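PDB 5DLY: plantazolicin methyltransferase BamL from Bacillus amyloliquefaciens subsp. plantarum, which probably transfers methyl groups from S-adenosylmethionine to the amino end of desmethylplantazolicin, yielding the antibiotic plantazolicin. Local coordinates for residues 215-221 and 256-261; 195-199 and 210-214. All coordinates share one frame. Residue numbers count along the deposited sequence, not the author numbering.

Contact 1 of 2, residues 215-221 and 256-261; sequences NSFIGGF and ALLHGW
This is a buried loop-on-strand contact: the loop 215-221, leaving edge strand 209-214, folds back over one face of strand 258-265, which runs antiparallel to both of its neighbours, 154-160 and 209-214, in a Rossmann-like methyltransferase sheet. Asn215 CA lies 5.1 Å from Leu258 CA, and Gly220 CA 5.0 Å from His259 CA; a CA-H...O contact joins Asn215 CA to Leu257 O (3.3 Å). From Ile218 to Phe221 the loop makes a type I' turn, closed by Phe221 N to Ile218 O at 3.1 Å. Its two central residues have positive phi, which suits glycine; moreover, a CB on Gly220 would clash with His259 CB. The His259 side chain (chi1 m) points at the loop, and Gly220 N lies over its ring face, 3.5 Å from His259 CG. One water bridges His259 NE2 (2.9 Å) and Phe217 O (2.7 Å). Trp261 (chi1 m) donates from NE1 to Gly219 O at 2.8 Å, nearly linearly. The Phe221 ring (chi1 m) is slid across one face of the indole, phenyl and five-membered ring centroids 4.7 Å apart, planes at 30°, with little overlap. The indole NH thus satisfies a loop carbonyl directly and the imidazole reaches another through water, while both rings pack against the glycine turn.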
loop_
_atom_site.group_PDB
_atom_site.type_symbol
_atom_site.label_atom_id
_atom_site.label_comp_id
_atom_site.label_asym_id
_atom_site.label_seq_id
_atom_site.Cartn_x
_atom_site.Cartn_y
_atom_site.Cartn_z
ATOM N N ASN A 215 -11.551 4.060 -7.013
ATOM C CA ASN A 215 -10.413 4.786 -7.563
ATOM C C ASN A 215 -10.412 6.274 -7.236
ATOM O O ASN A 215 -9.569 7.020 -7.737
ATOM C CB ASN A 215 -10.254 4.525 -9.064
ATOM C CG ASN A 215 -11.426 5.020 -9.874
ATOM O OD1 ASN A 215 -12.284 5.749 -9.379
ATOM N ND2 ASN A 215 -11.472 4.618 -11.138
ATOM N N SER A 216 -11.348 6.693 -6.387
ATOM C CA SER A 216 -11.373 8.060 -5.864
ATOM C C SER A 216 -10.155 8.338 -4.995
ATOM O O SER A 216 -9.659 7.446 -4.308
ATOM C CB SER A 216 -12.655 8.299 -5.067
ATOM O OG SER A 216 -13.780 8.215 -5.918
ATOM N N PHE A 217 -9.697 9.588 -5.020
ATOM C CA PHE A 217 -8.426 9.986 -4.409
ATOM C C PHE A 217 -8.303 9.672 -2.921
ATOM O O PHE A 217 -7.235 9.250 -2.456
ATOM C CB PHE A 217 -8.199 11.478 -4.663
ATOM C CG PHE A 217 -6.804 11.950 -4.367
ATOM C CD1 PHE A 217 -5.775 11.755 -5.280
ATOM C CD2 PHE A 217 -6.532 12.623 -3.189
ATOM C CE1 PHE A 217 -4.493 12.216 -5.009
ATOM C CE2 PHE A 217 -5.256 13.090 -2.907
ATOM C CZ PHE A 217 -4.231 12.882 -3.818
ATOM N N ILE A 218 -9.386 9.874 -2.176
ATOM C CA ILE A 218 -9.353 9.646 -0.739
ATOM C C ILE A 218 -9.890 8.258 -0.411
ATOM O O ILE A 218 -11.097 8.062 -0.288
ATOM C CB ILE A 218 -10.111 10.737 0.048
ATOM C CG1 ILE A 218 -9.566 12.136 -0.301
ATOM C CG2 ILE A 218 -10.063 10.457 1.551
ATOM C CD1 ILE A 218 -8.142 12.403 0.143
ATOM N N GLY A 219 -8.978 7.289 -0.328
ATOM C CA GLY A 219 -9.311 5.919 0.054
ATOM C C GLY A 219 -10.266 5.192 -0.875
ATOM O O GLY A 219 -10.816 4.163 -0.498
ATOM N N GLY A 220 -10.463 5.730 -2.077
ATOM C CA GLY A 220 -11.397 5.146 -3.042
ATOM C C GLY A 220 -12.855 5.335 -2.661
ATOM O O GLY A 220 -13.732 4.644 -3.202
ATOM N N PHE A 221 -13.112 6.243 -1.719
ATOM C CA PHE A 221 -14.477 6.562 -1.304
ATOM C C PHE A 221 -14.973 7.763 -2.088
ATOM O O PHE A 221 -14.297 8.788 -2.146
ATOM C CB PHE A 221 -14.549 6.829 0.202
ATOM C CG PHE A 221 -14.151 5.648 1.044
ATOM C CD1 PHE A 221 -14.939 4.503 1.072
ATOM C CD2 PHE A 221 -12.986 5.683 1.805
ATOM C CE1 PHE A 221 -14.562 3.406 1.845
ATOM C CE2 PHE A 221 -12.610 4.593 2.583
ATOM C CZ PHE A 221 -13.402 3.456 2.599
ATOM N N ALA A 256 -5.653 7.989 -11.538
ATOM C CA ALA A 256 -6.347 7.427 -10.380
ATOM C C ALA A 256 -5.705 6.102 -9.983
ATOM O O ALA A 256 -5.372 5.283 -10.837
ATOM C CB ALA A 256 -7.829 7.232 -10.677
ATOM N N LEU A 257 -5.520 5.916 -8.682
ATOM C CA LEU A 257 -4.931 4.694 -8.144
ATOM C C LEU A 257 -6.044 3.751 -7.709
ATOM O O LEU A 257 -7.179 4.187 -7.491
ATOM C CB LEU A 257 -4.049 5.038 -6.942
ATOM C CG LEU A 257 -2.764 5.810 -7.265
ATOM C CD1 LEU A 257 -2.209 6.488 -6.027
ATOM C CD2 LEU A 257 -1.716 4.890 -7.867
ATOM N N LEU A 258 -5.716 2.467 -7.583
ATOM C CA LEU A 258 -6.607 1.513 -6.916
ATOM C C LEU A 258 -6.494 1.671 -5.402
ATOM O O LEU A 258 -5.377 1.731 -4.862
ATOM C CB LEU A 258 -6.229 0.085 -7.294
ATOM C CG LEU A 258 -6.129 -0.284 -8.775
ATOM C CD1 LEU A 258 -5.694 -1.734 -8.903
ATOM C CD2 LEU A 258 -7.474 -0.079 -9.447
ATOM N N HIS A 259 -7.642 1.751 -4.724
ATOM C CA HIS A 259 -7.701 1.792 -3.264
ATOM C C HIS A 259 -8.586 0.652 -2.799
ATOM O O HIS A 259 -9.736 0.556 -3.219
ATOM C CB HIS A 259 -8.286 3.121 -2.780
ATOM C CG HIS A 259 -7.546 4.316 -3.279
ATOM N ND1 HIS A 259 -7.728 4.815 -4.549
ATOM C CD2 HIS A 259 -6.617 5.108 -2.689
ATOM C CE1 HIS A 259 -6.936 5.856 -4.727
ATOM N NE2 HIS A 259 -6.265 6.065 -3.612
ATOM N N GLY A 260 -8.047 -0.227 -1.959
ATOM C CA GLY A 260 -8.795 -1.398 -1.495
ATOM C C GLY A 260 -8.710 -1.532 0.006
ATOM O O GLY A 260 -7.654 -1.278 0.595
ATOM N N TRP A 261 -9.835 -1.883 0.627
ATOM C CA TRP A 261 -9.897 -2.131 2.063
ATOM C C TRP A 261 -10.456 -3.507 2.331
ATOM O O TRP A 261 -11.443 -3.923 1.703
ATOM C CB TRP A 261 -10.807 -1.120 2.781
ATOM C CG TRP A 261 -10.479 0.318 2.553
ATOM C CD1 TRP A 261 -10.795 1.061 1.459
ATOM C CD2 TRP A 261 -9.788 1.190 3.453
ATOM N NE1 TRP A 261 -10.330 2.345 1.606
ATOM C CE2 TRP A 261 -9.717 2.457 2.827
ATOM C CE3 TRP A 261 -9.236 1.033 4.736
ATOM C CZ2 TRP A 261 -9.093 3.554 3.426
ATOM C CZ3 TRP A 261 -8.611 2.128 5.336
ATOM C CH2 TRP A 261 -8.545 3.373 4.676
HETATM O O HOH W 1 -4.881 8.557 -3.627
#

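Contact 2 of 2, residues 195-199 and 210-214; sequences FKQLL and SFHVG
Helix 192-203 covers one face of edge strand 209-214, and here its residues 195-199 run almost exactly antiparallel to strand residues 210-214 (173°), with axes 8.7 Å apart at closest approach. Lys196 CA lies 6.1 Å from Val213 CA, and Leu199 CA 6.3 Å from Phe211 CA. Extended strand geometry turns alternate side chains, Phe211 and Val213, toward the helix; the CA-to-CB bond of His212 points away, and its NE2 is hydrogen-bonded to Gly220 O. Val213 (chi1 t) is the most covered side chain: its CG1 meets Phe195 CD2 at 3.4 Å, its CG2 meets Leu199 CD1 at 3.7 Å, and its CB meets Lys196 CG at 3.7 Å. A compact beta-branched residue suits both the strand and this tight fit against the helix. The t rotamer of Phe195 brings its ring close to Val213. Leu199 (m, t) points at the strand, its CB 3.7 Å from Phe211 CD2; Phe211 (chi1 p) presents a ring face to the Leu199 backbone. Exposed Lys196 lays its aliphatic stem along the margin. Apolar contact therefore holds the interface, as expected where a helix covers an alpha/beta sheet.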
loop_
_atom_site.group_PDB
_atom_site.type_symbol
_atom_site.label_atom_id
_atom_site.label_comp_id
_atom_site.label_asym_id
_atom_site.label_seq_id
_atom_site.Cartn_x
_atom_site.Cartn_y
_atom_site.Cartn_z
ATOM N N PHE A 195 -9.167 -6.295 -9.368
ATOM C CA PHE A 195 -8.919 -6.028 -7.957
ATOM C C PHE A 195 -10.183 -6.261 -7.131
ATOM O O PHE A 195 -10.124 -6.875 -6.055
ATOM C CB PHE A 195 -8.408 -4.587 -7.823
ATOM C CG PHE A 195 -7.866 -4.223 -6.459
ATOM C CD1 PHE A 195 -7.021 -5.077 -5.759
ATOM C CD2 PHE A 195 -8.167 -2.986 -5.910
ATOM C CE1 PHE A 195 -6.512 -4.710 -4.513
ATOM C CE2 PHE A 195 -7.658 -2.608 -4.670
ATOM C CZ PHE A 195 -6.832 -3.478 -3.972
ATOM N N LYS A 196 -11.322 -5.791 -7.646
ATOM C CA LYS A 196 -12.626 -6.003 -6.997
ATOM C C LYS A 196 -12.937 -7.488 -6.845
ATOM O O LYS A 196 -13.373 -7.932 -5.773
ATOM C CB LYS A 196 -13.748 -5.321 -7.788
ATOM C CG LYS A 196 -13.947 -3.842 -7.491
ATOM C CD LYS A 196 -15.292 -3.377 -8.041
ATOM C CE LYS A 196 -15.683 -1.996 -7.530
ATOM N NZ LYS A 196 -15.708 -0.952 -8.596
ATOM N N GLN A 197 -12.694 -8.249 -7.912
ATOM C CA GLN A 197 -12.904 -9.694 -7.891
ATOM C C GLN A 197 -12.012 -10.372 -6.853
ATOM O O GLN A 197 -12.467 -11.242 -6.102
ATOM C CB GLN A 197 -12.677 -10.305 -9.278
ATOM C CG GLN A 197 -13.181 -11.741 -9.414
ATOM C CD GLN A 197 -14.623 -11.924 -8.961
ATOM O OE1 GLN A 197 -15.526 -11.188 -9.372
ATOM N NE2 GLN A 197 -14.846 -12.916 -8.108
ATOM N N LEU A 198 -10.745 -9.960 -6.801
ATOM C CA LEU A 198 -9.804 -10.515 -5.831
ATOM C C LEU A 198 -10.260 -10.271 -4.381
ATOM O O LEU A 198 -10.252 -11.198 -3.568
ATOM C CB LEU A 198 -8.386 -9.953 -6.057
ATOM C CG LEU A 198 -7.203 -10.659 -5.371
ATOM C CD1 LEU A 198 -5.927 -10.448 -6.177
ATOM C CD2 LEU A 198 -7.009 -10.207 -3.929
ATOM N N LEU A 199 -10.656 -9.036 -4.063
ATOM C CA LEU A 199 -11.071 -8.691 -2.696
ATOM C C LEU A 199 -12.400 -9.342 -2.313
ATOM O O LEU A 199 -12.619 -9.669 -1.152
ATOM C CB LEU A 199 -11.102 -7.172 -2.469
ATOM C CG LEU A 199 -9.753 -6.426 -2.420
ATOM C CD1 LEU A 199 -9.874 -5.150 -1.604
ATOM C CD2 LEU A 199 -8.595 -7.259 -1.888
ATOM N N SER A 210 -15.264 -7.592 5.508
ATOM C CA SER A 210 -15.851 -6.999 4.310
ATOM C C SER A 210 -14.777 -6.320 3.476
ATOM O O SER A 210 -13.625 -6.253 3.889
ATOM C CB SER A 210 -16.924 -5.981 4.713
ATOM O OG SER A 210 -16.348 -4.928 5.466
ATOM N N PHE A 211 -15.147 -5.835 2.296
ATOM C CA PHE A 211 -14.205 -5.098 1.456
ATOM C C PHE A 211 -14.818 -3.857 0.828
ATOM O O PHE A 211 -16.035 -3.728 0.722
ATOM C CB PHE A 211 -13.589 -6.002 0.368
ATOM C CG PHE A 211 -14.444 -6.164 -0.862
ATOM C CD1 PHE A 211 -15.420 -7.159 -0.927
ATOM C CD2 PHE A 211 -14.262 -5.332 -1.967
ATOM C CE1 PHE A 211 -16.204 -7.309 -2.064
ATOM C CE2 PHE A 211 -15.042 -5.476 -3.107
ATOM C CZ PHE A 211 -16.013 -6.470 -3.155
ATOM N N HIS A 212 -13.953 -2.939 0.407
ATOM C CA HIS A 212 -14.362 -1.830 -0.441
ATOM C C HIS A 212 -13.247 -1.541 -1.427
ATOM O O HIS A 212 -12.069 -1.593 -1.063
ATOM C CB HIS A 212 -14.669 -0.572 0.374
ATOM C CG HIS A 212 -15.094 0.596 -0.466
ATOM N ND1 HIS A 212 -16.411 0.848 -0.784
ATOM C CD2 HIS A 212 -14.371 1.568 -1.071
ATOM C CE1 HIS A 212 -16.484 1.935 -1.533
ATOM N NE2 HIS A 212 -15.258 2.392 -1.723
ATOM N N VAL A 213 -13.618 -1.231 -2.663
ATOM C CA VAL A 213 -12.650 -0.827 -3.683
ATOM C C VAL A 213 -13.164 0.423 -4.386
ATOM O O VAL A 213 -14.372 0.589 -4.578
ATOM C CB VAL A 213 -12.362 -1.951 -4.712
ATOM C CG1 VAL A 213 -11.272 -1.546 -5.684
ATOM C CG2 VAL A 213 -11.937 -3.245 -4.028
ATOM N N GLY A 214 -12.241 1.308 -4.760
ATOM C CA GLY A 214 -12.604 2.526 -5.477
ATOM C C GLY A 214 -11.366 3.198 -6.024
ATOM O O GLY A 214 -10.257 2.940 -5.561
#

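In the fold
Both contacts build the antiparallel edge of the sheet, where strands 209-214 and 258-265 are neighbours. In contact 2 the helix covers one face of this edge; in contact 1, next along the chain, the loop leaving strand 209-214 folds over the opposite face, on strand 258-265. The strands are joined by backbone pairs, Trp261 N to His212 O (2.8 Å) and His259 N to Gly214 O (3.0 Å), both probable hydrogen bonds, and His212 stacks with Phe221. Contact 1, the more buried, combines a direct indole hydrogen bond, a water bridge and ring packing; contact 2, partly exposed, relies on aliphatic and phenyl groups. The side chain of Leu257 comes within about 4 Å of the bound substrate analog, that of Phe195 only to about 10 Å.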